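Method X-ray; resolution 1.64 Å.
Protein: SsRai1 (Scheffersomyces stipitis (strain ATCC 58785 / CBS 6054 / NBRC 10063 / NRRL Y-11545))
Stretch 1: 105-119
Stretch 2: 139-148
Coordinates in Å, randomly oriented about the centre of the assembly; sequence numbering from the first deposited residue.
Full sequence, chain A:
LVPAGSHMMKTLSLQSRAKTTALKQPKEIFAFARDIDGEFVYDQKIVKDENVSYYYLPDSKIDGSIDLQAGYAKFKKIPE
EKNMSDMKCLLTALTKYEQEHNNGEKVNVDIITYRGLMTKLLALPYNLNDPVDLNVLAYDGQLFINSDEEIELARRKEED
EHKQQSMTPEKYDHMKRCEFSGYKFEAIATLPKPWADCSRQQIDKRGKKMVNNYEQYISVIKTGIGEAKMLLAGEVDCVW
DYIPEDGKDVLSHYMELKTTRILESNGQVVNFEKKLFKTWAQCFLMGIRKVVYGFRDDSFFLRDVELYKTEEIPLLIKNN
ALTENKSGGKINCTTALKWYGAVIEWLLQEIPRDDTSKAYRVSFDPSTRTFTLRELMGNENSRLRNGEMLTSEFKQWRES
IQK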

ATOM      1  N   GLU A 105      24.934 -24.106 -17.073  1.00 29.60           N
ATOM      2  CA  GLU A 105      24.279 -22.804 -17.139  1.00 31.97           C
ATOM      3  C   GLU A 105      23.664 -22.454 -15.782  1.00 31.16           C
ATOM      4  O   GLU A 105      23.368 -23.337 -14.970  1.00 29.43           O
ATOM      5  CB  GLU A 105      23.209 -22.774 -18.238  1.00 33.78           C
ATOM      6  CG  GLU A 105      23.683 -23.216 -19.632  1.00 35.92           C
ATOM      7  CD  GLU A 105      24.506 -22.164 -20.377  1.00 39.79           C
ATOM      8  OE1 GLU A 105      24.575 -21.004 -19.922  1.00 42.64           O
ATOM      9  OE2 GLU A 105      25.092 -22.503 -21.431  1.00 41.03           O
ATOM     10  N   LYS A 106      23.480 -21.163 -15.538  1.00 28.45           N
ATOM     11  CA  LYS A 106      22.882 -20.717 -14.282  1.00 25.89           C
ATOM     12  C   LYS A 106      21.423 -21.149 -14.218  1.00 24.88           C
ATOM     13  O   LYS A 106      20.754 -21.239 -15.247  1.00 25.18           O
ATOM     14  CB  LYS A 106      23.009 -19.200 -14.123  1.00 26.50           C
ATOM     15  CG  LYS A 106      22.098 -18.379 -15.032  1.00 27.50           C
ATOM     16  CD  LYS A 106      22.355 -16.877 -14.884  1.00 26.93           C
ATOM     17  CE  LYS A 106      21.450 -16.074 -15.806  1.00 26.74           C
ATOM     18  NZ  LYS A 106      21.789 -14.617 -15.791  1.00 27.88           N
ATOM     19  N   VAL A 107      20.937 -21.419 -13.007  1.00 23.71           N
ATOM     20  CA  VAL A 107      19.548 -21.812 -12.816  1.00 24.48           C
ATOM     21  C   VAL A 107      18.632 -20.696 -13.317  1.00 24.69           C
ATOM     22  O   VAL A 107      18.924 -19.503 -13.143  1.00 23.64           O
ATOM     23  CB  VAL A 107      19.256 -22.148 -11.327  1.00 25.53           C
ATOM     24  CG1 VAL A 107      19.491 -20.922 -10.448  1.00 23.65           C
ATOM     25  CG2 VAL A 107      17.832 -22.663 -11.144  1.00 28.75           C
ATOM     26  N   ASN A 108      17.522 -21.088 -13.934  1.00 23.73           N
ATOM     27  CA  ASN A 108      16.632 -20.137 -14.578  1.00 23.85           C
ATOM     28  C   ASN A 108      15.580 -19.580 -13.627  1.00 20.66           C
ATOM     29  O   ASN A 108      14.409 -19.932 -13.719  1.00 23.56           O
ATOM     30  CB  ASN A 108      15.950 -20.781 -15.781  1.00 28.81           C
ATOM     31  CG  ASN A 108      15.077 -19.810 -16.542  1.00 33.80           C
ATOM     32  OD1 ASN A 108      15.421 -18.637 -16.701  1.00 35.35           O
ATOM     33  ND2 ASN A 108      13.928 -20.289 -17.005  1.00 37.46           N
ATOM     34  N   VAL A 109      16.016 -18.715 -12.713  1.00 20.18           N
ATOM     35  CA  VAL A 109      15.109 -18.027 -11.789  1.00 17.41           C
ATOM     36  C   VAL A 109      15.498 -16.567 -11.623  1.00 17.74           C
ATOM     37  O   VAL A 109      16.596 -16.154 -12.019  1.00 19.52           O
ATOM     38  CB  VAL A 109      15.082 -18.684 -10.389  1.00 16.74           C
ATOM     39  CG1 VAL A 109      14.639 -20.143 -10.483  1.00 17.57           C
ATOM     40  CG2 VAL A 109      16.440 -18.568  -9.704  1.00 18.92           C
ATOM     41  N   ASP A 110      14.588 -15.795 -11.031  1.00 17.46           N
ATOM     42  CA  ASP A 110      14.817 -14.381 -10.760  1.00 17.76           C
ATOM     43  C   ASP A 110      15.342 -14.157  -9.351  1.00 16.83           C
ATOM     44  O   ASP A 110      16.088 -13.206  -9.105  1.00 17.49           O
ATOM     45  CB  ASP A 110      13.514 -13.603 -10.921  1.00 18.78           C
ATOM     46  CG  ASP A 110      12.939 -13.714 -12.313  1.00 21.36           C
ATOM     47  OD1 ASP A 110      13.618 -13.265 -13.260  1.00 22.68           O
ATOM     48  OD2 ASP A 110      11.812 -14.235 -12.472  1.00 23.08           O
ATOM     49  N   ILE A 111      14.926 -15.017  -8.421  1.00 15.68           N
ATOM     50  CA  ILE A 111      15.253 -14.841  -7.010  1.00 14.51           C
ATOM     51  C   ILE A 111      15.742 -16.154  -6.400  1.00 14.00           C
ATOM     52  O   ILE A 111      15.188 -17.209  -6.676  1.00 15.51           O
ATOM     53  CB  ILE A 111      14.015 -14.361  -6.206  1.00 15.63           C
ATOM     54  CG1 ILE A 111      13.534 -12.989  -6.690  1.00 15.80           C
ATOM     55  CG2 ILE A 111      14.323 -14.312  -4.703  1.00 17.33           C
ATOM     56  CD1 ILE A 111      12.147 -12.637  -6.152  1.00 17.18           C
ATOM     57  N   ILE A 112      16.779 -16.071  -5.573  1.00 14.41           N
ATOM     58  CA  ILE A 112      17.344 -17.243  -4.896  1.00 15.20           C
ATOM     59  C   ILE A 112      17.340 -16.953  -3.396  1.00 15.36           C
ATOM     60  O   ILE A 112      17.934 -15.975  -2.957  1.00 15.70           O
ATOM     61  CB  ILE A 112      18.788 -17.509  -5.384  1.00 16.80           C
ATOM     62  CG1 ILE A 112      18.770 -17.968  -6.846  1.00 17.35           C
ATOM     63  CG2 ILE A 112      19.508 -18.536  -4.478  1.00 17.65           C
ATOM     64  CD1 ILE A 112      20.120 -17.873  -7.555  1.00 22.29           C
ATOM     65  N   THR A 113      16.656 -17.783  -2.604  1.00 13.47           N
ATOM     66  CA  THR A 113      16.519 -17.475  -1.190  1.00 12.84           C
ATOM     67  C   THR A 113      16.071 -18.686  -0.391  1.00 12.82           C
ATOM     68  O   THR A 113      16.019 -19.801  -0.921  1.00 14.59           O
ATOM     69  CB  THR A 113      15.523 -16.301  -0.992  1.00 14.66           C
ATOM     70  OG1 THR A 113      15.576 -15.820   0.360  1.00 16.17           O
ATOM     71  CG2 THR A 113      14.108 -16.727  -1.344  1.00 14.56           C
ATOM     72  N   TYR A 114      15.777 -18.465   0.885  1.00 14.32           N
ATOM     73  CA  TYR A 114      15.300 -19.523   1.776  1.00 13.12           C
ATOM     74  C   TYR A 114      13.795 -19.410   2.035  1.00 13.21           C
ATOM     75  O   TYR A 114      13.243 -18.317   2.185  1.00 13.91           O
ATOM     76  CB  TYR A 114      16.042 -19.476   3.117  1.00 14.51           C
ATOM     77  CG  TYR A 114      17.366 -20.203   3.131  1.00 16.79           C
ATOM     78  CD1 TYR A 114      17.421 -21.579   3.325  1.00 17.23           C
ATOM     79  CD2 TYR A 114      18.559 -19.521   2.972  1.00 20.79           C
ATOM     80  CE1 TYR A 114      18.626 -22.249   3.331  1.00 19.90           C
ATOM     81  CE2 TYR A 114      19.776 -20.189   2.980  1.00 20.19           C
ATOM     82  CZ  TYR A 114      19.803 -21.552   3.166  1.00 20.69           C
ATOM     83  OH  TYR A 114      21.006 -22.232   3.175  1.00 22.16           O
ATOM     84  N   ARG A 115      13.143 -20.564   2.153  1.00 14.28           N
ATOM     85  CA  ARG A 115      11.711 -20.627   2.404  1.00 17.34           C
ATOM     86  C   ARG A 115      11.295 -19.855   3.638  1.00 16.00           C
ATOM     87  O   ARG A 115      10.260 -19.205   3.634  1.00 16.94           O
ATOM     88  CB  ARG A 115      11.263 -22.087   2.581  1.00 22.91           C
ATOM     89  CG  ARG A 115       9.905 -22.229   3.278  1.00 30.01           C
ATOM     90  CD  ARG A 115       9.641 -23.629   3.822  1.00 37.86           C
ATOM     91  NE  ARG A 115      10.410 -23.958   5.020  1.00 38.39           N
ATOM     92  CZ  ARG A 115      10.833 -25.184   5.309  1.00 40.48           C
ATOM     93  NH1 ARG A 115      10.570 -26.190   4.482  1.00 40.85           N
ATOM     94  NH2 ARG A 115      11.525 -25.408   6.418  1.00 42.28           N
ATOM     95  N   GLY A 116      12.091 -19.950   4.702  1.00 14.64           N
ATOM     96  CA  GLY A 116      11.729 -19.326   5.963  1.00 15.94           C
ATOM     97  C   GLY A 116      11.628 -17.815   5.829  1.00 15.11           C
ATOM     98  O   GLY A 116      10.802 -17.181   6.480  1.00 15.54           O
ATOM     99  N   LEU A 117      12.464 -17.239   4.975  1.00 14.07           N
ATOM    100  CA  LEU A 117      12.449 -15.793   4.805  1.00 13.55           C
ATOM    101  C   LEU A 117      11.192 -15.375   4.044  1.00 13.72           C
ATOM    102  O   LEU A 117      10.595 -14.336   4.335  1.00 14.55           O
ATOM    103  CB  LEU A 117      13.705 -15.324   4.065  1.00 14.23           C
ATOM    104  CG  LEU A 117      15.027 -15.757   4.719  1.00 15.25           C
ATOM    105  CD1 LEU A 117      16.230 -15.292   3.892  1.00 16.33           C
ATOM    106  CD2 LEU A 117      15.118 -15.250   6.164  1.00 15.92           C
ATOM    107  N   MET A 118      10.790 -16.181   3.066  1.00 13.10           N
ATOM    108  CA  MET A 118       9.586 -15.883   2.300  1.00 11.65           C
ATOM    109  C   MET A 118       8.334 -16.103   3.149  1.00 12.40           C
ATOM    110  O   MET A 118       7.358 -15.374   3.031  1.00 13.82           O
ATOM    111  CB  MET A 118       9.540 -16.684   0.997  1.00 13.68           C
ATOM    112  CG  MET A 118      10.726 -16.389   0.067  1.00 13.55           C
ATOM    113  SD  MET A 118      10.843 -14.644  -0.431  1.00 14.15           S
ATOM    114  CE  MET A 118      12.078 -14.041   0.706  1.00 14.58           C
ATOM    115  N   THR A 119       8.382 -17.111   4.017  1.00 13.05           N
ATOM    116  CA  THR A 119       7.301 -17.316   4.972  1.00 13.31           C
ATOM    117  C   THR A 119       7.071 -16.090   5.863  1.00 14.79           C
ATOM    118  O   THR A 119       5.927 -15.723   6.162  1.00 15.39           O
ATOM    119  CB  THR A 119       7.587 -18.550   5.870  1.00 14.97           C
ATOM    120  OG1 THR A 119       7.689 -19.727   5.048  1.00 19.32           O
ATOM    121  CG2 THR A 119       6.474 -18.733   6.892  1.00 19.17           C
TER
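Stretch 2 139-148: YDGQLFINSD

I145 lies near the middle of the contact, its CA-to-CB bond directed toward stretch 1. Its CD1 packs 3.8 Å from I111 CG2, and its CG2 lies 4.2 Å from M118 CE. L143 shares a sheet face with I111 (CB to I111 CG1, 4.2 Å), whereas on the other face F144 CE2 approaches I112 CD1 to 3.5 Å.

The strand beginning at Q142 runs parallel to strand 111-114, their axes inclined by 14° and 4.7 Å apart at closest approach, with L143 opposite I111 and F144 opposite I112. The ladder alternates: L143 N donates to D110 O (2.7 Å), I112 N to L143 O (2.8 Å) and I145 N to I112 O (3.1 Å). T113 OG1 then donates to I145 O at 2.8 Å.

Beyond Y114 the chain continues as a helix that crosses the second strand at 80°, and L117 CD1 rests 3.4 Å from N146 CA.

At the other end, a type I' turn from Y139 to Q142 leads into the strand. The Q142 side chain reaches back so that NE2 donates to V109 O (3.2 Å) and, weakly, to V107 O (2.8 Å). Outermost, the extended K106 side chain brings NZ to D140 O (2.8 Å); a long salt bridge to D140 OD1 (3.7 Å) is supplemented by a water bridging the same two atoms.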

ATOM      1  N   TYR A 139      22.932  -9.928  -8.721  1.00 18.00           N
ATOM      2  CA  TYR A 139      24.159 -10.476  -9.254  1.00 21.04           C
ATOM      3  C   TYR A 139      23.809 -11.438 -10.382  1.00 21.48           C
ATOM      4  O   TYR A 139      22.875 -12.234 -10.265  1.00 21.57           O
ATOM      5  CB  TYR A 139      24.958 -11.178  -8.149  1.00 23.28           C
ATOM      6  CG  TYR A 139      26.228 -11.823  -8.647  1.00 22.48           C
ATOM      7  CD1 TYR A 139      27.362 -11.057  -8.907  1.00 20.88           C
ATOM      8  CD2 TYR A 139      26.293 -13.194  -8.857  1.00 24.26           C
ATOM      9  CE1 TYR A 139      28.529 -11.650  -9.377  1.00 21.79           C
ATOM     10  CE2 TYR A 139      27.445 -13.790  -9.323  1.00 23.90           C
ATOM     11  CZ  TYR A 139      28.561 -13.017  -9.578  1.00 24.48           C
ATOM     12  OH  TYR A 139      29.712 -13.620 -10.040  1.00 25.77           O
ATOM     13  N   ASP A 140      24.541 -11.343 -11.486  1.00 21.82           N
ATOM     14  CA  ASP A 140      24.293 -12.197 -12.641  1.00 24.13           C
ATOM     15  C   ASP A 140      22.814 -12.234 -13.027  1.00 23.80           C
ATOM     16  O   ASP A 140      22.280 -13.286 -13.363  1.00 24.54           O
ATOM     17  CB  ASP A 140      24.818 -13.608 -12.370  1.00 25.44           C
ATOM     18  CG  ASP A 140      25.193 -14.360 -13.640  1.00 28.36           C
ATOM     19  OD1 ASP A 140      25.242 -13.752 -14.731  1.00 31.30           O
ATOM     20  OD2 ASP A 140      25.467 -15.572 -13.536  1.00 28.00           O
ATOM     21  N   GLY A 141      22.156 -11.079 -12.979  1.00 22.49           N
ATOM     22  CA  GLY A 141      20.777 -10.972 -13.416  1.00 22.16           C
ATOM     23  C   GLY A 141      19.759 -11.587 -12.471  1.00 21.10           C
ATOM     24  O   GLY A 141      18.614 -11.805 -12.854  1.00 22.87           O
ATOM     25  N   GLN A 142      20.176 -11.850 -11.237  1.00 19.43           N
ATOM     26  CA  GLN A 142      19.322 -12.530 -10.258  1.00 18.42           C
ATOM     27  C   GLN A 142      19.380 -11.824  -8.909  1.00 18.31           C
ATOM     28  O   GLN A 142      20.376 -11.170  -8.589  1.00 19.14           O
ATOM     29  CB  GLN A 142      19.770 -13.991 -10.102  1.00 19.38           C
ATOM     30  CG  GLN A 142      19.748 -14.759 -11.401  1.00 19.60           C
ATOM     31  CD  GLN A 142      20.270 -16.177 -11.268  1.00 21.02           C
ATOM     32  OE1 GLN A 142      21.257 -16.434 -10.575  1.00 19.73           O
ATOM     33  NE2 GLN A 142      19.600 -17.109 -11.933  1.00 25.09           N
ATOM     34  N   LEU A 143      18.310 -11.932  -8.123  1.00 17.66           N
ATOM     35  CA  LEU A 143      18.320 -11.380  -6.769  1.00 17.53           C
ATOM     36  C   LEU A 143      18.601 -12.466  -5.739  1.00 17.72           C
ATOM     37  O   LEU A 143      17.970 -13.516  -5.751  1.00 19.12           O
ATOM     38  CB  LEU A 143      16.991 -10.701  -6.427  1.00 18.02           C
ATOM     39  CG  LEU A 143      16.571  -9.495  -7.262  1.00 17.82           C
ATOM     40  CD1 LEU A 143      15.346  -8.821  -6.615  1.00 20.26           C
ATOM     41  CD2 LEU A 143      17.738  -8.504  -7.409  1.00 19.89           C
ATOM     42  N   PHE A 144      19.552 -12.202  -4.854  1.00 15.26           N
ATOM     43  CA  PHE A 144      19.877 -13.111  -3.759  1.00 16.28           C
ATOM     44  C   PHE A 144      19.397 -12.481  -2.462  1.00 15.47           C
ATOM     45  O   PHE A 144      19.686 -11.311  -2.193  1.00 16.41           O
ATOM     46  CB  PHE A 144      21.390 -13.376  -3.722  1.00 15.85           C
ATOM     47  CG  PHE A 144      21.909 -14.061  -4.955  1.00 17.03           C
ATOM     48  CD1 PHE A 144      22.103 -13.349  -6.133  1.00 17.16           C
ATOM     49  CD2 PHE A 144      22.203 -15.412  -4.938  1.00 17.71           C
ATOM     50  CE1 PHE A 144      22.574 -13.973  -7.277  1.00 17.22           C
ATOM     51  CE2 PHE A 144      22.677 -16.048  -6.077  1.00 19.35           C
ATOM     52  CZ  PHE A 144      22.856 -15.333  -7.248  1.00 18.77           C
ATOM     53  N   ILE A 145      18.624 -13.235  -1.680  1.00 13.25           N
ATOM     54  CA  ILE A 145      18.001 -12.682  -0.472  1.00 14.27           C
ATOM     55  C   ILE A 145      18.330 -13.538   0.741  1.00 16.86           C
ATOM     56  O   ILE A 145      18.096 -14.754   0.726  1.00 16.76           O
ATOM     57  CB  ILE A 145      16.467 -12.609  -0.626  1.00 14.74           C
ATOM     58  CG1 ILE A 145      16.103 -11.781  -1.872  1.00 16.24           C
ATOM     59  CG2 ILE A 145      15.811 -12.019   0.643  1.00 14.92           C
ATOM     60  CD1 ILE A 145      14.612 -11.616  -2.107  1.00 17.32           C
ATOM     61  N   ASN A 146      18.884 -12.919   1.782  1.00 17.58           N
ATOM     62  CA  ASN A 146      19.107 -13.620   3.047  1.00 18.54           C
ATOM     63  C   ASN A 146      18.816 -12.719   4.227  1.00 18.36           C
ATOM     64  O   ASN A 146      18.720 -11.503   4.079  1.00 18.22           O
ATOM     65  CB  ASN A 146      20.542 -14.152   3.174  1.00 19.98           C
ATOM     66  CG  ASN A 146      20.665 -15.242   4.252  1.00 24.97           C
ATOM     67  OD1 ASN A 146      19.663 -15.820   4.685  1.00 30.07           O
ATOM     68  ND2 ASN A 146      21.880 -15.517   4.687  1.00 27.97           N
ATOM     69  N   SER A 147      18.684 -13.313   5.404  1.00 17.75           N
ATOM     70  CA  SER A 147      18.650 -12.526   6.629  1.00 20.73           C
ATOM     71  C   SER A 147      20.028 -11.921   6.872  1.00 21.52           C
ATOM     72  O   SER A 147      21.033 -12.375   6.312  1.00 22.04           O
ATOM     73  CB  SER A 147      18.265 -13.410   7.815  1.00 24.24           C
ATOM     74  OG  SER A 147      19.086 -14.569   7.870  1.00 28.24           O
ATOM     75  N   ASP A 148      20.078 -10.896   7.714  1.00 23.27           N
ATOM     76  CA  ASP A 148      21.345 -10.268   8.044  1.00 25.30           C
ATOM     77  C   ASP A 148      21.948 -10.874   9.310  1.00 28.76           C
ATOM     78  O   ASP A 148      21.319 -10.885  10.369  1.00 28.96           O
ATOM     79  CB  ASP A 148      21.161  -8.764   8.208  1.00 25.96           C
ATOM     80  CG  ASP A 148      22.473  -8.040   8.426  1.00 27.70           C
ATOM     81  OD1 ASP A 148      23.215  -7.827   7.445  1.00 27.91           O
ATOM     82  OD2 ASP A 148      22.761  -7.676   9.580  1.00 29.47           O
TER
HETATM   83  O   HOH W   1      24.069 -14.761 -17.399  1.00 39.37           O